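Local coordinates for protein intracellular growth locus, subunit C (Francisella tularensis subsp. tularensis, PDB 2QWU) that belongs to the IglC family encoded in the Francisella pathogenicity island and probably serves bacterial growth inside host cells, at residues E161-M166 and Y175-I180; S82-I87 and G182-Q187. The protein carries 2 engineered substitutions. One frame throughout, in Å; residues are numbered along the deposited sequence. Where two conformers were deposited one is given.

Interaction 1 (E161-M166 and Y175-I180)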
ATOM      1  N   GLU A 161      -3.639 -10.939  -9.726  1.00 27.19           N
ATOM      2  CA  GLU A 161      -3.023 -12.210 -10.111  1.00 28.42           C
ATOM      3  C   GLU A 161      -2.748 -13.112  -8.954  1.00 25.67           C
ATOM      4  O   GLU A 161      -2.201 -12.661  -7.932  1.00 23.82           O
ATOM      5  CB  GLU A 161      -1.710 -11.927 -10.797  1.00 33.14           C
ATOM      6  CG  GLU A 161      -1.862 -11.109 -12.052  1.00 41.85           C
ATOM      7  CD  GLU A 161      -0.537 -10.923 -12.771  1.00 46.48           C
ATOM      8  OE1 GLU A 161       0.523 -11.247 -12.169  1.00 50.84           O
ATOM      9  OE2 GLU A 161      -0.556 -10.447 -13.933  1.00 49.99           O
ATOM     10  N   PRO A 162      -3.105 -14.405  -9.082  1.00 24.01           N
ATOM     11  CA  PRO A 162      -2.844 -15.327  -7.983  1.00 23.43           C
ATOM     12  C   PRO A 162      -1.362 -15.712  -8.002  1.00 23.28           C
ATOM     13  O   PRO A 162      -0.702 -15.659  -9.048  1.00 23.72           O
ATOM     14  CB  PRO A 162      -3.778 -16.512  -8.297  1.00 23.77           C
ATOM     15  CG  PRO A 162      -3.889 -16.477  -9.796  1.00 25.89           C
ATOM     16  CD  PRO A 162      -4.033 -14.998 -10.064  1.00 24.29           C
ATOM     17  N   THR A 163      -0.824 -16.031  -6.840  1.00 23.36           N
ATOM     18  CA  THR A 163       0.568 -16.476  -6.737  1.00 23.69           C
ATOM     19  C   THR A 163       0.615 -17.683  -5.787  1.00 24.24           C
ATOM     20  O   THR A 163      -0.365 -17.985  -5.097  1.00 22.01           O
ATOM     21  CB  THR A 163       1.514 -15.391  -6.125  1.00 24.46           C
ATOM     22  OG1 THR A 163       1.390 -15.408  -4.692  1.00 22.11           O
ATOM     23  CG2 THR A 163       1.212 -14.022  -6.699  1.00 24.04           C
ATOM     24  N   GLU A 164       1.745 -18.376  -5.771  1.00 23.75           N
ATOM     25  CA  GLU A 164       1.939 -19.489  -4.861  1.00 26.72           C
ATOM     26  C   GLU A 164       2.872 -19.044  -3.737  1.00 25.94           C
ATOM     27  O   GLU A 164       3.394 -19.879  -3.012  1.00 28.29           O
ATOM     28  CB  GLU A 164       2.581 -20.696  -5.602  1.00 27.11           C
ATOM     29  CG  GLU A 164       1.668 -21.315  -6.661  1.00 32.02           C
ATOM     30  CD  GLU A 164       0.303 -21.680  -6.111  1.00 35.25           C
ATOM     31  OE1 GLU A 164       0.228 -22.289  -5.010  1.00 38.99           O
ATOM     32  OE2 GLU A 164      -0.706 -21.362  -6.761  1.00 36.20           O
ATOM     33  N   LEU A 165       3.089 -17.735  -3.589  1.00 25.42           N
ATOM     34  CA  LEU A 165       4.003 -17.252  -2.564  1.00 25.73           C
ATOM     35  C   LEU A 165       3.713 -17.644  -1.117  1.00 25.99           C
ATOM     36  O   LEU A 165       4.641 -17.732  -0.305  1.00 28.12           O
ATOM     37  CB  LEU A 165       4.119 -15.737  -2.644  1.00 25.82           C
ATOM     38  CG  LEU A 165       4.820 -15.217  -3.880  1.00 27.90           C
ATOM     39  CD1 LEU A 165       4.655 -13.723  -3.961  1.00 29.62           C
ATOM     40  CD2 LEU A 165       6.308 -15.582  -3.801  1.00 34.25           C
HETATM   41  N   MSE A 166       2.442 -17.794  -0.777  1.00 23.62           N
HETATM   42  CA  MSE A 166       2.051 -18.207   0.573  1.00 24.81           C
HETATM   43  C   MSE A 166       1.332 -19.560   0.452  1.00 25.05           C
HETATM   44  O   MSE A 166       0.517 -19.945   1.287  1.00 25.37           O
HETATM   45  CB  MSE A 166       1.125 -17.165   1.206  1.00 24.88           C
HETATM   46  CG  MSE A 166       1.796 -15.834   1.548  1.00 25.88           C
HETATM   47 SE   MSE A 166       0.690 -14.626   2.498  1.00 21.86          SE
HETATM   48  CE  MSE A 166      -0.618 -15.372   2.589  1.00 31.43           C
ATOM     49  N   TYR A 175      -2.165 -15.974  -1.978  1.00 17.58           N
ATOM     50  CA  TYR A 175      -1.695 -14.594  -1.882  1.00 17.27           C
ATOM     51  C   TYR A 175      -1.841 -14.080  -3.308  1.00 19.26           C
ATOM     52  O   TYR A 175      -1.237 -14.660  -4.245  1.00 20.88           O
ATOM     53  CB  TYR A 175      -0.257 -14.600  -1.420  1.00 16.32           C
ATOM     54  CG  TYR A 175       0.312 -13.214  -1.156  1.00 19.13           C
ATOM     55  CD1 TYR A 175      -0.240 -12.393  -0.180  1.00 18.05           C
ATOM     56  CD2 TYR A 175       1.471 -12.793  -1.810  1.00 19.18           C
ATOM     57  CE1 TYR A 175       0.374 -11.149   0.160  1.00 20.90           C
ATOM     58  CE2 TYR A 175       2.088 -11.596  -1.488  1.00 21.41           C
ATOM     59  CZ  TYR A 175       1.538 -10.778  -0.504  1.00 21.11           C
ATOM     60  OH  TYR A 175       2.154  -9.586  -0.132  1.00 21.39           O
ATOM     61  N   HIS A 176      -2.619 -13.006  -3.491  1.00 16.79           N
ATOM     62  CA  HIS A 176      -2.856 -12.421  -4.830  1.00 17.84           C
ATOM     63  C   HIS A 176      -2.218 -11.041  -4.881  1.00 19.87           C
ATOM     64  O   HIS A 176      -2.222 -10.308  -3.897  1.00 17.86           O
ATOM     65  CB  HIS A 176      -4.356 -12.227  -5.143  1.00 16.50           C
ATOM     66  CG  HIS A 176      -5.110 -13.500  -5.503  1.00 18.59           C
ATOM     67  ND1 HIS A 176      -5.317 -14.540  -4.620  1.00 19.47           N
ATOM     68  CD2 HIS A 176      -5.760 -13.825  -6.648  1.00 19.96           C
ATOM     69  CE1 HIS A 176      -6.077 -15.468  -5.207  1.00 20.80           C
ATOM     70  NE2 HIS A 176      -6.354 -15.058  -6.430  1.00 19.78           N
ATOM     71  N   ILE A 177      -1.713 -10.664  -6.048  1.00 17.58           N
ATOM     72  CA  ILE A 177      -1.107  -9.360  -6.162  1.00 19.30           C
ATOM     73  C   ILE A 177      -2.029  -8.459  -6.975  1.00 19.21           C
ATOM     74  O   ILE A 177      -2.375  -8.787  -8.106  1.00 20.43           O
ATOM     75  CB  ILE A 177       0.280  -9.505  -6.810  1.00 20.35           C
ATOM     76  CG1 ILE A 177       1.124 -10.378  -5.868  1.00 22.69           C
ATOM     77  CG2 ILE A 177       0.856  -8.142  -7.104  1.00 20.91           C
ATOM     78  CD1 ILE A 177       2.643 -10.378  -6.103  1.00 28.68           C
ATOM     79  N   ILE A 178      -2.447  -7.335  -6.389  1.00 17.04           N
ATOM     80  CA  ILE A 178      -3.362  -6.390  -7.045  1.00 16.44           C
ATOM     81  C   ILE A 178      -2.543  -5.189  -7.455  1.00 17.52           C
ATOM     82  O   ILE A 178      -1.984  -4.474  -6.608  1.00 18.15           O
ATOM     83  CB  ILE A 178      -4.505  -5.918  -6.059  1.00 18.10           C
ATOM     84  CG1 ILE A 178      -5.263  -7.137  -5.549  1.00 18.32           C
ATOM     85  CG2 ILE A 178      -5.362  -4.896  -6.690  1.00 17.20           C
ATOM     86  CD1 ILE A 178      -6.322  -6.702  -4.459  1.00 21.97           C
ATOM     87  N   SER A 179      -2.440  -4.982  -8.767  1.00 16.60           N
ATOM     88  CA  SER A 179      -1.651  -3.852  -9.318  1.00 18.15           C
ATOM     89  C   SER A 179      -2.600  -2.863  -9.898  1.00 17.37           C
ATOM     90  O   SER A 179      -3.353  -3.205 -10.786  1.00 18.81           O
ATOM     91  CB  SER A 179      -0.688  -4.310 -10.448  1.00 21.57           C
ATOM     92  OG  SER A 179       0.173  -5.337  -9.983  1.00 26.85           O
ATOM     93  N   ILE A 180      -2.550  -1.629  -9.407  1.00 17.64           N
ATOM     94  CA  ILE A 180      -3.493  -0.604  -9.850  1.00 17.45           C
ATOM     95  C   ILE A 180      -2.717   0.600 -10.336  1.00 19.75           C
ATOM     96  O   ILE A 180      -1.758   1.037  -9.685  1.00 18.99           O
ATOM     97  CB  ILE A 180      -4.403  -0.134  -8.681  1.00 19.12           C
ATOM     98  CG1 ILE A 180      -4.852  -1.357  -7.877  1.00 19.06           C
ATOM     99  CG2 ILE A 180      -5.608   0.645  -9.263  1.00 18.88           C
ATOM    100  CD1 ILE A 180      -5.589  -0.975  -6.583  1.00 24.43           C
TER
HETATM  101  O   HOH W   1      -0.199 -17.948  -2.274  1.00 18.26           O
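The carbonyl oxygen of Tyr175 is gripped twice by Thr163: the hydroxyl OG1 donates to Tyr175 O over 2.8 Å, and Thr163 N donates to the same oxygen over 3.0 Å, with an N-H...O angle of 132°. OG1 takes part because chi1 of 81° sets it between the backbone N and the carbonyl carbon. There it also accepts from Leu165 N, making an ST turn from Thr163 to Leu165; threonine suits the place, since its hydroxyl works in both directions while CG2 packs on Ile177 CG1. Just before the turn, Glu161 and Ile177 form an antiparallel hydrogen-bonded pair, Ile177 N lying 2.8 Å from Glu161 O. Pro162 falls in the following non-hydrogen-bonded pair with His176, where no N-H is called for, and its CA lies over a face of the imidazole, 3.8 Å from the ring centroid, a CH-pi contact.

Beyond the turn, Leu165 CD1 meets the Tyr175 ring at its edge, 4.0 Å from Tyr175 CD2. Met166, a selenomethionine, makes an oblique Met-aromatic contact, with SE 3.6 Å from Tyr175 CD1. A water accepts from Tyr175 N and Met166 N and donates to Thr163 O, so it links Tyr175 across the contact to both.

The contact lies in the beta hairpin of strands 157-162 and 173-184. His176 ND1 bonds to Arg174 O, and Arg100 of helix 97-114 touches Pro162 and His176. Strand 86-96 pairs with 173-184 through backbone bonds of His176 with Val93, and Tyr175 OH bonds to Pro24 O and to Ser72 OG of strand 71-79.

Interaction 2 (S82-I87 and G182-Q187); sequences SINPTI and GLTTSQ
Ile87 and Leu183 face each other as an antiparallel hydrogen-bonded pair, with two backbone bonds between them. Leu183 N donates to Ile87 O over 3.0 Å, and Ile87 N to Leu183 O over 2.9 Å. Both side chains leave on the same face of the sheet, with Ile87 CB and Leu183 CB 4.2 Å apart. Branched aliphatic residues fit here because that face is buried: both also touch Leu148 of strand 147-150. Ile87 CD1 extends further, to 3.9 Å from Thr185 CG2, and Pro85 CG packs on that same methyl.

Thr184 contributes a polar tie. With OG1 anti to the backbone N (chi1 -177°), its hydroxyl donates to Pro85 O over 2.7 Å, a short side-chain bond that joins Thr184 to a backbone carbonyl of the loop, next to the Ile87-Leu183 bridge. Thr184 OG1 also lies 3.5 Å from Pro85 CD, the two side chains crossing at about a right angle.

At Gly182 the chain turns a corner, and phi is positive (73°), a conformation glycine adopts easily; a water accepts from its N and donates weakly to Ile87 O. Thr185 OG1 bonds to Glu147 O and accepts from Gln187 N, an ST turn. The arrangement is that of two inner strands of an antiparallel beta sheet, 86-96 lying between 71-79 and 173-184, with 147-150 on the far side of the latter.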
ATOM      1  N   SER A  82       0.631  19.572  -9.551  1.00 30.42           N
ATOM      2  CA  SER A  82       0.234  20.942  -9.179  1.00 31.78           C
ATOM      3  C   SER A  82      -1.188  20.905  -8.588  1.00 30.59           C
ATOM      4  O   SER A  82      -1.495  21.588  -7.592  1.00 30.50           O
ATOM      5  CB  SER A  82       0.299  21.880 -10.414  1.00 34.16           C
ATOM      6  OG  SER A  82      -0.413  21.323 -11.518  1.00 40.82           O
ATOM      7  N   ILE A  83      -2.048  20.107  -9.192  1.00 28.46           N
ATOM      8  CA  ILE A  83      -3.370  19.937  -8.663  1.00 27.46           C
ATOM      9  C   ILE A  83      -3.523  18.557  -7.989  1.00 26.94           C
ATOM     10  O   ILE A  83      -3.731  18.471  -6.779  1.00 28.33           O
ATOM     11  CB  ILE A  83      -4.470  20.087  -9.724  1.00 27.78           C
ATOM     12  CG1 ILE A  83      -4.402  21.479 -10.376  1.00 28.32           C
ATOM     13  CG2 ILE A  83      -5.809  20.009  -9.020  1.00 27.11           C
ATOM     14  CD1 ILE A  83      -5.530  21.720 -11.353  1.00 28.96           C
ATOM     15  N   ASN A  84      -3.462  17.481  -8.764  1.00 25.92           N
ATOM     16  CA  ASN A  84      -3.609  16.162  -8.163  1.00 26.57           C
ATOM     17  C   ASN A  84      -2.419  15.311  -8.579  1.00 24.53           C
ATOM     18  O   ASN A  84      -1.875  15.477  -9.684  1.00 25.10           O
ATOM     19  CB  ASN A  84      -4.909  15.471  -8.632  1.00 30.30           C
ATOM     20  CG  ASN A  84      -6.167  16.303  -8.358  1.00 34.79           C
ATOM     21  OD1 ASN A  84      -6.306  16.957  -7.316  1.00 39.82           O
ATOM     22  ND2 ASN A  84      -7.085  16.266  -9.285  1.00 36.40           N
ATOM     23  N   PRO A  85      -1.994  14.391  -7.703  1.00 21.87           N
ATOM     24  CA  PRO A  85      -0.854  13.513  -8.020  1.00 20.33           C
ATOM     25  C   PRO A  85      -1.275  12.370  -8.917  1.00 21.34           C
ATOM     26  O   PRO A  85      -2.463  12.196  -9.163  1.00 22.96           O
ATOM     27  CB  PRO A  85      -0.443  12.990  -6.661  1.00 20.06           C
ATOM     28  CG  PRO A  85      -1.779  12.892  -5.944  1.00 20.90           C
ATOM     29  CD  PRO A  85      -2.405  14.240  -6.291  1.00 21.67           C
ATOM     30  N   THR A  86      -0.306  11.616  -9.439  1.00 20.60           N
ATOM     31  CA  THR A  86      -0.620  10.427 -10.253  1.00 20.34           C
ATOM     32  C   THR A  86      -0.011   9.330  -9.426  1.00 19.07           C
ATOM     33  O   THR A  86       1.125   9.455  -8.988  1.00 18.89           O
ATOM     34  CB  THR A  86      -0.006  10.463 -11.665  0.50 21.73           C
ATOM     35  OG1 THR A  86      -0.664  11.488 -12.444  0.50 24.61           O
ATOM     36  CG2 THR A  86      -0.225   9.152 -12.349  0.50 23.40           C
ATOM     37  N   ILE A  87      -0.783   8.273  -9.206  1.00 17.06           N
ATOM     38  CA  ILE A  87      -0.364   7.224  -8.291  1.00 18.09           C
ATOM     39  C   ILE A  87      -0.600   5.836  -8.818  1.00 17.34           C
ATOM     40  O   ILE A  87      -1.622   5.562  -9.466  1.00 18.69           O
ATOM     41  CB  ILE A  87      -1.190   7.406  -6.936  1.00 16.85           C
ATOM     42  CG1 ILE A  87      -0.787   8.736  -6.288  1.00 19.32           C
ATOM     43  CG2 ILE A  87      -0.962   6.268  -5.973  1.00 15.50           C
ATOM     44  CD1 ILE A  87      -1.675   9.050  -5.060  1.00 18.57           C
ATOM     45  N   GLY A 182      -3.049   4.605 -12.554  1.00 19.74           N
ATOM     46  CA  GLY A 182      -3.930   5.711 -12.917  1.00 20.26           C
ATOM     47  C   GLY A 182      -4.852   6.211 -11.814  1.00 21.21           C
ATOM     48  O   GLY A 182      -6.028   6.537 -12.061  1.00 21.18           O
ATOM     49  N   LEU A 183      -4.342   6.245 -10.591  1.00 18.62           N
ATOM     50  CA  LEU A 183      -5.120   6.687  -9.449  1.00 18.91           C
ATOM     51  C   LEU A 183      -4.652   8.078  -9.046  1.00 19.03           C
ATOM     52  O   LEU A 183      -3.622   8.528  -9.467  1.00 19.12           O
ATOM     53  CB  LEU A 183      -4.857   5.741  -8.253  1.00 20.48           C
ATOM     54  CG  LEU A 183      -5.357   4.299  -8.350  1.00 21.03           C
ATOM     55  CD1 LEU A 183      -4.814   3.449  -7.155  1.00 19.92           C
ATOM     56  CD2 LEU A 183      -6.893   4.330  -8.340  1.00 20.49           C
ATOM     57  N   THR A 184      -5.451   8.767  -8.258  1.00 18.58           N
ATOM     58  CA  THR A 184      -5.016  10.049  -7.717  1.00 19.34           C
ATOM     59  C   THR A 184      -5.696  10.111  -6.340  1.00 20.12           C
ATOM     60  O   THR A 184      -6.263   9.126  -5.896  1.00 20.46           O
ATOM     61  CB  THR A 184      -5.425  11.224  -8.619  1.00 18.69           C
ATOM     62  OG1 THR A 184      -4.902  12.434  -8.048  1.00 21.54           O
ATOM     63  CG2 THR A 184      -6.932  11.330  -8.723  1.00 20.28           C
ATOM     64  N   THR A 185      -5.615  11.226  -5.642  1.00 20.80           N
ATOM     65  CA  THR A 185      -6.269  11.315  -4.320  1.00 20.42           C
ATOM     66  C   THR A 185      -6.486  12.811  -4.075  1.00 20.45           C
ATOM     67  O   THR A 185      -5.784  13.615  -4.656  1.00 20.67           O
ATOM     68  CB  THR A 185      -5.310  10.773  -3.209  1.00 20.44           C
ATOM     69  OG1 THR A 185      -5.897  10.961  -1.895  1.00 20.81           O
ATOM     70  CG2 THR A 185      -3.981  11.538  -3.216  1.00 21.35           C
ATOM     71  N   SER A 186      -7.434  13.195  -3.221  1.00 21.61           N
ATOM     72  CA  SER A 186      -7.601  14.618  -2.891  1.00 22.99           C
ATOM     73  C   SER A 186      -6.747  15.027  -1.692  1.00 23.45           C
ATOM     74  O   SER A 186      -6.710  16.215  -1.309  1.00 23.81           O
ATOM     75  CB  SER A 186      -9.043  14.931  -2.503  0.50 24.00           C
ATOM     76  OG  SER A 186      -9.933  14.340  -3.403  0.50 22.76           O
ATOM     77  N   GLN A 187      -6.086  14.057  -1.072  1.00 22.86           N
ATOM     78  CA  GLN A 187      -5.232  14.344   0.091  1.00 21.68           C
ATOM     79  C   GLN A 187      -4.023  15.095  -0.463  1.00 23.28           C
ATOM     80  O   GLN A 187      -3.440  14.688  -1.482  1.00 24.90           O
ATOM     81  CB  GLN A 187      -4.830  13.023   0.801  1.00 21.41           C
ATOM     82  CG  GLN A 187      -4.008  13.205   2.030  1.00 22.70           C
ATOM     83  CD  GLN A 187      -3.931  11.938   2.879  1.00 24.96           C
ATOM     84  OE1 GLN A 187      -4.941  11.218   3.048  1.00 26.74           O
ATOM     85  NE2 GLN A 187      -2.739  11.654   3.433  1.00 24.88           N
TER
HETATM   86  O   HOH W   2      -0.228   5.498 -12.487  1.00 35.14           O

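In the fold
Strand 173-184 is common to both contacts, which lie at different places along it, their centres about 25 Å apart and about 14 and 15 Å from the centre of the chain. Interaction 1 closes a local hairpin, with only eight residues between its segments; interaction 2 joins parts of the chain separated by 94 residues, and the hairpin falls within that interval. Strand 86-96, the partner in interaction 2, is also a sheet neighbour of the 175-180 segment in interaction 1, so the long strand has one partner on each side there. Together the contacts tie a hairpin and a distant strand into one antiparallel sheet. The segments of the two do not touch apart from adjoining in sequence.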